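Local atomic coordinates of structural PPIase-like protein L605 (Mimivirus, PDB entry 2OSE), a protein that belongs to the cyclophilin family, whose members generally isomerise peptidyl-prolyl bonds and bind cyclosporin A, and assembles as a homotrimer. Residues E45-L50 and R74-C79. Numbering follows the deposited sequence.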
ATOM      1  N   GLU A  45     -20.296  -0.987 -23.537  1.00 29.11           N
ATOM      2  CA  GLU A  45     -19.834  -0.006 -24.523  1.00 30.36           C
ATOM      3  C   GLU A  45     -18.643   0.814 -24.046  1.00 30.30           C
ATOM      4  O   GLU A  45     -17.715   1.060 -24.809  1.00 30.39           O
ATOM      5  CB  GLU A  45     -20.990   0.895 -25.056  1.00 30.94           C
ATOM      6  CG  GLU A  45     -22.033   0.135 -25.875  1.00 31.67           C
ATOM      7  CD  GLU A  45     -21.500  -0.528 -27.174  1.00 34.54           C
ATOM      8  OE1 GLU A  45     -20.509  -0.060 -27.782  1.00 34.79           O
ATOM      9  OE2 GLU A  45     -22.108  -1.537 -27.589  1.00 37.20           O
ATOM     10  N   ASN A  46     -18.641   1.197 -22.767  1.00 30.18           N
ATOM     11  CA  ASN A  46     -17.490   1.904 -22.231  1.00 30.23           C
ATOM     12  C   ASN A  46     -16.245   1.011 -22.292  1.00 29.00           C
ATOM     13  O   ASN A  46     -15.202   1.453 -22.717  1.00 29.13           O
ATOM     14  CB  ASN A  46     -17.756   2.344 -20.782  1.00 30.83           C
ATOM     15  CG  ASN A  46     -16.612   3.160 -20.188  1.00 32.47           C
ATOM     16  OD1 ASN A  46     -16.148   4.145 -20.787  1.00 34.78           O
ATOM     17  ND2 ASN A  46     -16.160   2.763 -18.985  1.00 33.12           N
ATOM     18  N   PHE A  47     -16.378  -0.249 -21.885  1.00 28.33           N
ATOM     19  CA  PHE A  47     -15.251  -1.187 -21.964  1.00 27.71           C
ATOM     20  C   PHE A  47     -14.736  -1.312 -23.395  1.00 27.61           C
ATOM     21  O   PHE A  47     -13.546  -1.114 -23.648  1.00 27.44           O
ATOM     22  CB  PHE A  47     -15.621  -2.564 -21.406  1.00 26.74           C
ATOM     23  CG  PHE A  47     -14.432  -3.497 -21.276  1.00 27.03           C
ATOM     24  CD1 PHE A  47     -13.681  -3.531 -20.096  1.00 23.01           C
ATOM     25  CD2 PHE A  47     -14.056  -4.337 -22.339  1.00 27.85           C
ATOM     26  CE1 PHE A  47     -12.564  -4.368 -19.968  1.00 25.58           C
ATOM     27  CE2 PHE A  47     -12.935  -5.188 -22.224  1.00 28.78           C
ATOM     28  CZ  PHE A  47     -12.199  -5.213 -21.037  1.00 25.30           C
ATOM     29  N   VAL A  48     -15.630  -1.628 -24.335  1.00 27.51           N
ATOM     30  CA  VAL A  48     -15.217  -1.754 -25.740  1.00 28.98           C
ATOM     31  C   VAL A  48     -14.595  -0.475 -26.328  1.00 29.45           C
ATOM     32  O   VAL A  48     -13.586  -0.548 -27.036  1.00 28.78           O
ATOM     33  CB  VAL A  48     -16.377  -2.298 -26.658  1.00 29.22           C
ATOM     34  CG1 VAL A  48     -15.930  -2.389 -28.093  1.00 30.56           C
ATOM     35  CG2 VAL A  48     -16.848  -3.654 -26.216  1.00 29.46           C
ATOM     36  N   GLN A  49     -15.165   0.707 -26.047  1.00 29.72           N
ATOM     37  CA  GLN A  49     -14.582   1.915 -26.650  1.00 30.27           C
ATOM     38  C   GLN A  49     -13.251   2.289 -26.049  1.00 30.21           C
ATOM     39  O   GLN A  49     -12.434   2.933 -26.696  1.00 30.52           O
ATOM     40  CB  GLN A  49     -15.543   3.110 -26.605  1.00 31.17           C
ATOM     41  CG  GLN A  49     -16.868   2.855 -27.285  1.00 35.20           C
ATOM     42  CD  GLN A  49     -16.734   2.334 -28.712  1.00 38.80           C
ATOM     43  OE1 GLN A  49     -15.804   2.687 -29.445  1.00 39.74           O
ATOM     44  NE2 GLN A  49     -17.686   1.503 -29.118  1.00 42.16           N
ATOM     45  N   LEU A  50     -13.024   1.890 -24.800  1.00 30.35           N
ATOM     46  CA  LEU A  50     -11.716   2.135 -24.172  1.00 30.73           C
ATOM     47  C   LEU A  50     -10.670   1.184 -24.725  1.00 31.30           C
ATOM     48  O   LEU A  50      -9.482   1.468 -24.739  1.00 30.80           O
ATOM     49  CB  LEU A  50     -11.819   1.964 -22.668  1.00 30.35           C
ATOM     50  CG  LEU A  50     -12.473   3.164 -21.956  1.00 31.93           C
ATOM     51  CD1 LEU A  50     -12.514   2.866 -20.478  1.00 30.31           C
ATOM     52  CD2 LEU A  50     -11.657   4.419 -22.214  1.00 30.57           C
ATOM     53  N   ARG A  74      -8.295   8.259 -24.548  1.00 43.89           N
ATOM     54  CA  ARG A  74      -8.733   7.331 -23.500  1.00 41.50           C
ATOM     55  C   ARG A  74      -8.535   5.876 -23.970  1.00 39.78           C
ATOM     56  O   ARG A  74      -9.261   5.416 -24.851  1.00 38.66           O
ATOM     57  CB  ARG A  74     -10.215   7.540 -23.184  1.00 41.65           C
ATOM     58  CG  ARG A  74     -10.621   8.877 -22.556  1.00 42.13           C
ATOM     59  CD  ARG A  74     -12.049   8.779 -22.024  1.00 41.36           C
ATOM     60  NE  ARG A  74     -12.613  10.068 -21.602  1.00 42.27           N
ATOM     61  CZ  ARG A  74     -13.410  10.833 -22.352  1.00 42.99           C
ATOM     62  NH1 ARG A  74     -13.748  10.451 -23.583  1.00 42.80           N
ATOM     63  NH2 ARG A  74     -13.867  12.001 -21.881  1.00 42.76           N
ATOM     64  N   THR A  75      -7.540   5.187 -23.400  1.00 37.66           N
ATOM     65  CA  THR A  75      -7.262   3.775 -23.711  1.00 35.94           C
ATOM     66  C   THR A  75      -6.901   2.958 -22.464  1.00 34.17           C
ATOM     67  O   THR A  75      -6.449   3.501 -21.458  1.00 33.35           O
ATOM     68  CB  THR A  75      -6.165   3.628 -24.805  1.00 35.87           C
ATOM     69  OG1 THR A  75      -5.904   2.248 -25.045  1.00 37.02           O
ATOM     70  CG2 THR A  75      -4.862   4.295 -24.386  1.00 37.91           C
ATOM     71  N   TYR A  76      -7.119   1.645 -22.536  1.00 31.94           N
ATOM     72  CA  TYR A  76      -6.674   0.738 -21.502  1.00 29.83           C
ATOM     73  C   TYR A  76      -5.188   0.466 -21.674  1.00 29.78           C
ATOM     74  O   TYR A  76      -4.557  -0.001 -20.766  1.00 29.37           O
ATOM     75  CB  TYR A  76      -7.460  -0.584 -21.583  1.00 28.93           C
ATOM     76  CG  TYR A  76      -8.787  -0.575 -20.880  1.00 27.70           C
ATOM     77  CD1 TYR A  76      -8.892  -0.126 -19.547  1.00 26.32           C
ATOM     78  CD2 TYR A  76      -9.940  -1.041 -21.514  1.00 25.44           C
ATOM     79  CE1 TYR A  76     -10.113  -0.137 -18.885  1.00 25.07           C
ATOM     80  CE2 TYR A  76     -11.161  -1.048 -20.868  1.00 23.98           C
ATOM     81  CZ  TYR A  76     -11.242  -0.597 -19.537  1.00 25.95           C
ATOM     82  OH  TYR A  76     -12.445  -0.623 -18.853  1.00 26.56           O
ATOM     83  N   GLU A  77      -4.638   0.759 -22.855  1.00 31.46           N
ATOM     84  CA  GLU A  77      -3.234   0.520 -23.162  1.00 31.89           C
ATOM     85  C   GLU A  77      -2.369   1.303 -22.170  1.00 32.53           C
ATOM     86  O   GLU A  77      -2.521   2.508 -22.027  1.00 31.96           O
ATOM     87  CB  GLU A  77      -2.892   0.865 -24.617  1.00 32.60           C
ATOM     88  CG  GLU A  77      -1.366   0.682 -24.919  1.00 34.04           C
ATOM     89  CD  GLU A  77      -0.972   0.797 -26.394  1.00 34.85           C
ATOM     90  OE1 GLU A  77      -1.799   1.166 -27.254  1.00 35.72           O
ATOM     91  OE2 GLU A  77       0.199   0.478 -26.696  1.00 40.36           O
ATOM     92  N   GLY A  78      -1.529   0.580 -21.431  1.00 32.50           N
ATOM     93  CA  GLY A  78      -0.632   1.189 -20.462  1.00 33.81           C
ATOM     94  C   GLY A  78      -1.120   1.085 -19.035  1.00 33.84           C
ATOM     95  O   GLY A  78      -0.333   1.239 -18.100  1.00 34.86           O
ATOM     96  N   CYS A  79      -2.415   0.820 -18.852  1.00 33.53           N
ATOM     97  CA  CYS A  79      -2.974   0.599 -17.509  1.00 33.35           C
ATOM     98  C   CYS A  79      -2.284  -0.525 -16.764  1.00 33.09           C
ATOM     99  O   CYS A  79      -2.001  -1.593 -17.344  1.00 32.10           O
ATOM    100  CB  CYS A  79      -4.455   0.262 -17.591  1.00 33.41           C
ATOM    101  SG  CYS A  79      -5.452   1.651 -17.989  1.00 36.30           S
TER
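Leu50, in the last turn of helix 41-52, lies across the ring of Tyr76 in the loop that leads to strand 83-85. Its CB sits over one face of that ring, 4.0 Å from the centroid and 28° off the normal, a CH-pi contact, while CD1 reaches on to the phenol end, 3.8 Å from Tyr76 CZ. The other methyl turns to Arg74: Leu50 CD2 lies 3.6 Å from Arg74 CB, and the two methyls thus divide between the two loop residues. Leu50 also holds the loop through its backbone. Tyr76 N donates to Leu50 O over 3.2 Å, from above the carbonyl plane, and Thr75 CA brings a CA-H...O contact to the same oxygen. With CG anti to its backbone N (chi1 -171°), Phe47, one turn earlier, carries its ring toward the loop, where Tyr76 CE2 lies over one face, offset toward the rim. The two ring planes are inclined at 47°, an oblique pair with centroids 5.1 Å apart; Phe47 CD1 also lies 3.4 Å from Tyr76 OH. That buried hydroxyl is hydrogen-bonded to Ser145 O, which fixes the far end of the phenol, and Phe147 meets both rings edge-to-face. The Arg74 side chain runs extended from CG to NE away from the helix, and its guanidinium is bound by Asp109 in a salt bridge and by Asn2 and Tyr96. Around Tyr76 the loop turns twice: Thr75 OG1 accepts from Glu77 N in an ST turn, and Tyr76-Cys79 form a type II beta turn with Gly78 at a positive phi. Phe47 and Tyr76 both touch Met19 of strand 16-23, placing the contact where this helix and its following loop close over the hydrophobic interior of the cyclophilin beta-barrel.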